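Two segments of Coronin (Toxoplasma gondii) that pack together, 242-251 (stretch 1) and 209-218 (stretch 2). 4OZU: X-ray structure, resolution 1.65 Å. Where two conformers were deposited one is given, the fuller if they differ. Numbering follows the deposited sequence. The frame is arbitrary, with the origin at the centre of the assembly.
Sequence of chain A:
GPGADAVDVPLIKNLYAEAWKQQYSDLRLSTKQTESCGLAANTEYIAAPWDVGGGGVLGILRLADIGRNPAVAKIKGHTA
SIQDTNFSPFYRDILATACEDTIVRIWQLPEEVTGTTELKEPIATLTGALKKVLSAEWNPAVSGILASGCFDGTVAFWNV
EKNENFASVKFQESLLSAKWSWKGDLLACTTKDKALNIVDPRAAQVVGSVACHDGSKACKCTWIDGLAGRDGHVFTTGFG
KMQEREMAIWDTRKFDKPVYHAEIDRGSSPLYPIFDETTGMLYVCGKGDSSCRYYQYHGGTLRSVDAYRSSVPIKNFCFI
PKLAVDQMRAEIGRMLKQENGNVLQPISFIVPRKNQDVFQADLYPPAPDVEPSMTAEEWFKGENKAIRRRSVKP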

ATOM      1  N   MET A 242     -17.761  20.955   2.597  1.00 35.31           N
ATOM      2  CA  MET A 242     -17.554  21.883   1.491  1.00 37.20           C
ATOM      3  C   MET A 242     -16.639  21.278   0.428  1.00 36.44           C
ATOM      4  O   MET A 242     -16.108  21.989  -0.424  1.00 38.86           O
ATOM      5  CB  MET A 242     -16.975  23.196   2.017  1.00 38.31           C
ATOM      6  CG  MET A 242     -17.918  23.906   2.983  1.00 41.18           C
ATOM      7  SD  MET A 242     -17.390  25.568   3.432  1.00 46.66           S
ATOM      8  CE  MET A 242     -15.828  25.228   4.238  1.00 45.35           C
ATOM      9  N   GLN A 243     -16.476  19.959   0.491  1.00 33.75           N
ATOM     10  CA  GLN A 243     -15.681  19.194  -0.473  1.00 41.27           C
ATOM     11  C   GLN A 243     -14.197  19.561  -0.478  1.00 41.03           C
ATOM     12  O   GLN A 243     -13.494  19.298  -1.455  1.00 50.03           O
ATOM     13  CB  GLN A 243     -16.256  19.360  -1.885  1.00 41.23           C
ATOM     14  CG  GLN A 243     -17.671  18.823  -2.031  1.00 42.31           C
ATOM     15  CD  GLN A 243     -17.725  17.304  -2.001  1.00 80.71           C
ATOM     16  OE1 GLN A 243     -16.707  16.637  -1.818  1.00118.05           O
ATOM     17  NE2 GLN A 243     -18.917  16.752  -2.186  1.00 81.45           N
ATOM     18  N   GLU A 244     -13.713  20.149   0.612  1.00 38.19           N
ATOM     19  CA  GLU A 244     -12.278  20.360   0.774  1.00 34.75           C
ATOM     20  C   GLU A 244     -11.629  19.045   1.200  1.00 32.29           C
ATOM     21  O   GLU A 244     -12.273  18.222   1.844  1.00 27.76           O
ATOM     22  CB  GLU A 244     -11.983  21.466   1.795  1.00 43.67           C
ATOM     23  CG  GLU A 244     -12.229  21.117   3.268  1.00 48.65           C
ATOM     24  CD  GLU A 244     -13.661  21.375   3.711  1.00 71.73           C
ATOM     25  OE1 GLU A 244     -14.599  21.029   2.960  1.00 40.97           O
ATOM     26  OE2 GLU A 244     -13.847  21.933   4.816  1.00 87.20           O
ATOM     27  N   ARG A 245     -10.364  18.841   0.848  1.00 29.15           N
ATOM     28  CA  ARG A 245      -9.672  17.617   1.246  1.00 27.09           C
ATOM     29  C   ARG A 245      -9.130  17.766   2.663  1.00 26.08           C
ATOM     30  O   ARG A 245      -8.555  18.793   3.022  1.00 28.80           O
ATOM     31  CB  ARG A 245      -8.546  17.272   0.261  1.00 27.29           C
ATOM     32  CG  ARG A 245      -9.061  17.080  -1.167  1.00 28.31           C
ATOM     33  CD  ARG A 245      -8.106  16.306  -2.069  1.00 28.04           C
ATOM     34  NE  ARG A 245      -6.868  17.028  -2.333  1.00 31.36           N
ATOM     35  CZ  ARG A 245      -5.994  16.689  -3.275  1.00 29.98           C
ATOM     36  NH1 ARG A 245      -6.226  15.637  -4.053  1.00 30.22           N
ATOM     37  NH2 ARG A 245      -4.894  17.410  -3.449  1.00 31.42           N
ATOM     38  N   GLU A 246      -9.344  16.733   3.469  1.00 23.83           N
ATOM     39  CA  GLU A 246      -8.987  16.775   4.876  1.00 23.04           C
ATOM     40  C   GLU A 246      -8.546  15.404   5.361  1.00 23.36           C
ATOM     41  O   GLU A 246      -8.624  14.419   4.632  1.00 26.25           O
ATOM     42  CB  GLU A 246     -10.170  17.268   5.706  1.00 28.29           C
ATOM     43  CG  GLU A 246     -11.423  16.443   5.501  1.00 30.47           C
ATOM     44  CD  GLU A 246     -12.596  16.951   6.311  1.00 30.08           C
ATOM     45  OE1 GLU A 246     -12.740  18.185   6.441  1.00 27.11           O
ATOM     46  OE2 GLU A 246     -13.365  16.113   6.826  1.00 25.34           O
ATOM     47  N   MET A 247      -8.100  15.337   6.607  0.77 21.39           N
ATOM     48  CA  MET A 247      -7.605  14.091   7.163  0.77 21.97           C
ATOM     49  C   MET A 247      -7.934  13.992   8.637  0.77 22.70           C
ATOM     50  O   MET A 247      -8.233  14.995   9.287  0.77 21.82           O
ATOM     51  CB  MET A 247      -6.096  13.979   6.969  0.77 24.33           C
ATOM     52  CG  MET A 247      -5.334  15.116   7.605  0.77 20.76           C
ATOM     53  SD  MET A 247      -3.576  15.088   7.217  0.77 25.38           S
ATOM     54  CE  MET A 247      -3.063  16.667   7.890  0.77 22.78           C
ATOM     55  N   ALA A 248      -7.865  12.774   9.156  1.00 20.31           N
ATOM     56  CA  ALA A 248      -8.154  12.527  10.556  1.00 19.60           C
ATOM     57  C   ALA A 248      -7.347  11.355  11.080  1.00 21.77           C
ATOM     58  O   ALA A 248      -7.025  10.425  10.337  1.00 21.96           O
ATOM     59  CB  ALA A 248      -9.633  12.276  10.759  1.00 21.10           C
ATOM     60  N   ILE A 249      -7.008  11.440  12.364  1.00 21.91           N
ATOM     61  CA  ILE A 249      -6.409  10.341  13.113  1.00 18.86           C
ATOM     62  C   ILE A 249      -7.458   9.815  14.086  1.00 21.84           C
ATOM     63  O   ILE A 249      -8.117  10.598  14.772  1.00 21.43           O
ATOM     64  CB  ILE A 249      -5.147  10.787  13.881  1.00 25.20           C
ATOM     65  CG1 ILE A 249      -4.038  11.173  12.899  1.00 22.64           C
ATOM     66  CG2 ILE A 249      -4.669   9.675  14.834  1.00 23.74           C
ATOM     67  CD1 ILE A 249      -2.793  11.739  13.554  1.00 24.92           C
ATOM     68  N   TRP A 250      -7.609   8.494  14.118  1.00 20.77           N
ATOM     69  CA  TRP A 250      -8.595   7.828  14.958  1.00 19.40           C
ATOM     70  C   TRP A 250      -7.930   6.838  15.876  1.00 19.92           C
ATOM     71  O   TRP A 250      -7.006   6.132  15.479  1.00 21.16           O
ATOM     72  CB  TRP A 250      -9.630   7.085  14.116  1.00 18.60           C
ATOM     73  CG  TRP A 250     -10.220   7.927  13.066  1.00 20.57           C
ATOM     74  CD1 TRP A 250      -9.701   8.178  11.826  1.00 21.58           C
ATOM     75  CD2 TRP A 250     -11.448   8.656  13.147  1.00 19.95           C
ATOM     76  NE1 TRP A 250     -10.534   9.012  11.131  1.00 23.17           N
ATOM     77  CE2 TRP A 250     -11.610   9.326  11.920  1.00 22.26           C
ATOM     78  CE3 TRP A 250     -12.419   8.810  14.136  1.00 20.86           C
ATOM     79  CZ2 TRP A 250     -12.709  10.135  11.657  1.00 25.07           C
ATOM     80  CZ3 TRP A 250     -13.506   9.609  13.875  1.00 24.17           C
ATOM     81  CH2 TRP A 250     -13.647  10.264  12.644  1.00 23.98           C
ATOM     82  N   ASP A 251      -8.444   6.786  17.093  1.00 20.50           N
ATOM     83  CA  ASP A 251      -8.085   5.784  18.079  1.00 26.32           C
ATOM     84  C   ASP A 251      -9.217   4.767  18.135  1.00 26.51           C
ATOM     85  O   ASP A 251     -10.327   5.094  18.557  1.00 26.04           O
ATOM     86  CB  ASP A 251      -7.865   6.444  19.437  1.00 20.53           C
ATOM     87  CG  ASP A 251      -7.510   5.455  20.532  1.00 28.72           C
ATOM     88  OD1 ASP A 251      -7.479   4.231  20.276  1.00 24.31           O
ATOM     89  OD2 ASP A 251      -7.262   5.916  21.665  1.00 24.82           O
TER
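Stretch 2, residues 209-218: SVACHDGSKA

Stretch 2 enters as the end of a strand, residues 209-211, and continues from C212 to A218 as an irregular loop in which extended residues (H213, G215, K217) alternate with C212, D214 and S216, whose psi angles lie between -14° and -36°. Stretch 1 runs the other way in register: Q243 lies nearest G215, with a CA-CA distance of 5.4 Å, E246 is opposite H213 at 8.2 Å between CA atoms, and A248 is opposite C212 at 7.6 Å between CA atoms. The two segments are therefore antiparallel in order, but over the strand of stretch 1, residues 245-251, these separations are too wide for backbone pairing, and the contact is made by side chains. E246, A248 and W250 alternate along this strand with their CA-to-CB bonds toward stretch 2, while that of M247 points away.

H213 is the centre of the contact. Its CA-to-CB bond points sideways, yet chi1 of -60° (m) and chi2 of -84° bring the imidazole nearer the strand. There ND1 donates a nearly linear hydrogen bond to OE2 of E246, 2.9 Å away with an N-H...O angle of 178°. E246 meets it with chi1 in p (56°) and chi2 in t (-179°), an extended arm that carries the carboxylate to the plane of the ring. The edge of the imidazole also lies against the strand backbone, CE1 of H213 being 4.0 Å from N of A248 and 3.9 Å from C of M247; CB of A248 is likewise 4.0 Å from CE1 of H213, but well out of the ring plane. NE2 of H213 is satisfied elsewhere in the structure. A water extends the polar link, accepting from N of D214 at 2.9 Å and donating to OE2 of E246 at 2.6 Å.

W250 supplies the apolar end. With chi1 of -51° (m) and chi2 of 84°, its six-membered ring reaches the turn out of the strand of stretch 2. V210, chi1 p at 69°, places CG1 over one face of that ring, 4.0 Å from its centroid and 3.7 Å from CZ3 of W250, in a CH-pi contact. C212 packs beside it, its CB 3.6 Å from CZ2 of W250.

At the other end Q243 folds its side chain, chi1 and chi2 both m (-63° and -72°), so that the amide comes nearer stretch 2 although CB points sideways. NE2 of Q243 lies 3.5 Å from N of S216, a contact without a hydrogen bond, and OE1 of Q243 is 3.9 Å from CE of K217. A second water accepts from NZ of K217 at 3.0 Å and donates to O of Q243 at 2.9 Å, tying the lysine to the backbone.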

ATOM      1  N   SER A 209     -17.246   1.317  14.110  1.00 24.04           N
ATOM      2  CA  SER A 209     -17.617   2.054  12.913  1.00 26.25           C
ATOM      3  C   SER A 209     -17.928   3.499  13.249  1.00 23.13           C
ATOM      4  O   SER A 209     -18.560   3.785  14.261  1.00 24.84           O
ATOM      5  CB  SER A 209     -18.814   1.400  12.219  1.00 30.05           C
ATOM      6  OG  SER A 209     -19.036   2.002  10.954  1.00 33.19           O
ATOM      7  N   VAL A 210     -17.475   4.411  12.393  1.00 22.47           N
ATOM      8  CA  VAL A 210     -17.704   5.835  12.605  1.00 23.85           C
ATOM      9  C   VAL A 210     -17.751   6.575  11.274  1.00 24.07           C
ATOM     10  O   VAL A 210     -17.064   6.208  10.324  1.00 26.61           O
ATOM     11  CB  VAL A 210     -16.604   6.456  13.508  1.00 23.63           C
ATOM     12  CG1 VAL A 210     -15.256   6.493  12.792  1.00 24.87           C
ATOM     13  CG2 VAL A 210     -17.011   7.850  13.980  1.00 26.71           C
ATOM     14  N   ALA A 211     -18.576   7.612  11.214  1.00 25.92           N
ATOM     15  CA  ALA A 211     -18.593   8.507  10.069  1.00 27.95           C
ATOM     16  C   ALA A 211     -17.289   9.293  10.082  1.00 29.92           C
ATOM     17  O   ALA A 211     -17.062  10.084  10.995  1.00 28.96           O
ATOM     18  CB  ALA A 211     -19.798   9.435  10.132  1.00 29.09           C
ATOM     19  N   CYS A 212     -16.422   9.073   9.096  1.00 24.44           N
ATOM     20  CA  CYS A 212     -15.075   9.638   9.172  1.00 21.49           C
ATOM     21  C   CYS A 212     -14.935  10.987   8.468  1.00 25.84           C
ATOM     22  O   CYS A 212     -14.154  11.822   8.921  1.00 25.75           O
ATOM     23  CB  CYS A 212     -14.049   8.645   8.619  1.00 27.36           C
ATOM     24  SG  CYS A 212     -14.280   8.137   6.905  1.00 29.83           S
ATOM     25  N   HIS A 213     -15.684  11.203   7.382  1.00 24.06           N
ATOM     26  CA  HIS A 213     -15.703  12.494   6.697  1.00 22.36           C
ATOM     27  C   HIS A 213     -17.085  12.758   6.102  1.00 25.79           C
ATOM     28  O   HIS A 213     -17.795  11.822   5.747  1.00 27.33           O
ATOM     29  CB  HIS A 213     -14.612  12.540   5.624  1.00 21.95           C
ATOM     30  CG  HIS A 213     -13.234  12.346   6.176  1.00 25.14           C
ATOM     31  ND1 HIS A 213     -12.501  13.380   6.719  1.00 23.66           N
ATOM     32  CD2 HIS A 213     -12.466  11.238   6.290  1.00 54.69           C
ATOM     33  CE1 HIS A 213     -11.339  12.916   7.143  1.00 21.61           C
ATOM     34  NE2 HIS A 213     -11.291  11.619   6.891  1.00 21.26           N
ATOM     35  N   ASP A 214     -17.470  14.029   6.016  1.00 25.08           N
ATOM     36  CA  ASP A 214     -18.865  14.388   5.753  1.00 29.14           C
ATOM     37  C   ASP A 214     -19.143  14.728   4.294  1.00 28.02           C
ATOM     38  O   ASP A 214     -20.307  14.805   3.887  1.00 29.51           O
ATOM     39  CB  ASP A 214     -19.281  15.568   6.636  1.00 30.95           C
ATOM     40  CG  ASP A 214     -19.244  15.230   8.115  1.00 51.39           C
ATOM     41  OD1 ASP A 214     -19.388  14.036   8.459  1.00 41.88           O
ATOM     42  OD2 ASP A 214     -19.064  16.154   8.936  1.00 43.15           O
ATOM     43  N   GLY A 215     -18.091  14.936   3.510  1.00 35.99           N
ATOM     44  CA  GLY A 215     -18.237  15.182   2.083  1.00 46.83           C
ATOM     45  C   GLY A 215     -18.657  13.921   1.351  1.00 33.47           C
ATOM     46  O   GLY A 215     -18.775  12.861   1.961  1.00 37.61           O
ATOM     47  N   SER A 216     -18.876  14.027   0.044  1.00 36.87           N
ATOM     48  CA  SER A 216     -19.432  12.920  -0.733  1.00 43.93           C
ATOM     49  C   SER A 216     -18.372  12.007  -1.344  1.00 54.36           C
ATOM     50  O   SER A 216     -18.573  10.796  -1.432  1.00 86.22           O
ATOM     51  CB  SER A 216     -20.330  13.463  -1.850  1.00 54.94           C
ATOM     52  OG  SER A 216     -21.410  14.206  -1.317  1.00 76.41           O
ATOM     53  N   LYS A 217     -17.249  12.579  -1.767  1.00 40.93           N
ATOM     54  CA  LYS A 217     -16.243  11.808  -2.489  1.00 35.26           C
ATOM     55  C   LYS A 217     -15.523  10.813  -1.575  1.00 32.08           C
ATOM     56  O   LYS A 217     -15.775  10.762  -0.372  1.00 36.05           O
ATOM     57  CB  LYS A 217     -15.242  12.745  -3.165  1.00 34.88           C
ATOM     58  CG  LYS A 217     -15.842  13.503  -4.354  1.00 37.81           C
ATOM     59  CD  LYS A 217     -14.766  14.149  -5.217  1.00 69.04           C
ATOM     60  CE  LYS A 217     -14.812  15.666  -5.137  1.00 99.69           C
ATOM     61  NZ  LYS A 217     -13.918  16.301  -6.145  1.00 95.94           N
ATOM     62  N   ALA A 218     -14.628  10.025  -2.163  1.00 34.74           N
ATOM     63  CA  ALA A 218     -14.127   8.814  -1.523  1.00 36.36           C
ATOM     64  C   ALA A 218     -13.148   9.053  -0.379  1.00 33.53           C
ATOM     65  O   ALA A 218     -12.174   9.804  -0.522  1.00 29.70           O
ATOM     66  CB  ALA A 218     -13.463   7.922  -2.567  1.00 32.09           C
TER
HETATM   67  O   HOH W   1     -15.881  16.021   7.404  1.00 21.51           O
HETATM   68  O   HOH W   2     -13.380  18.477  -4.208  0.98 39.44           O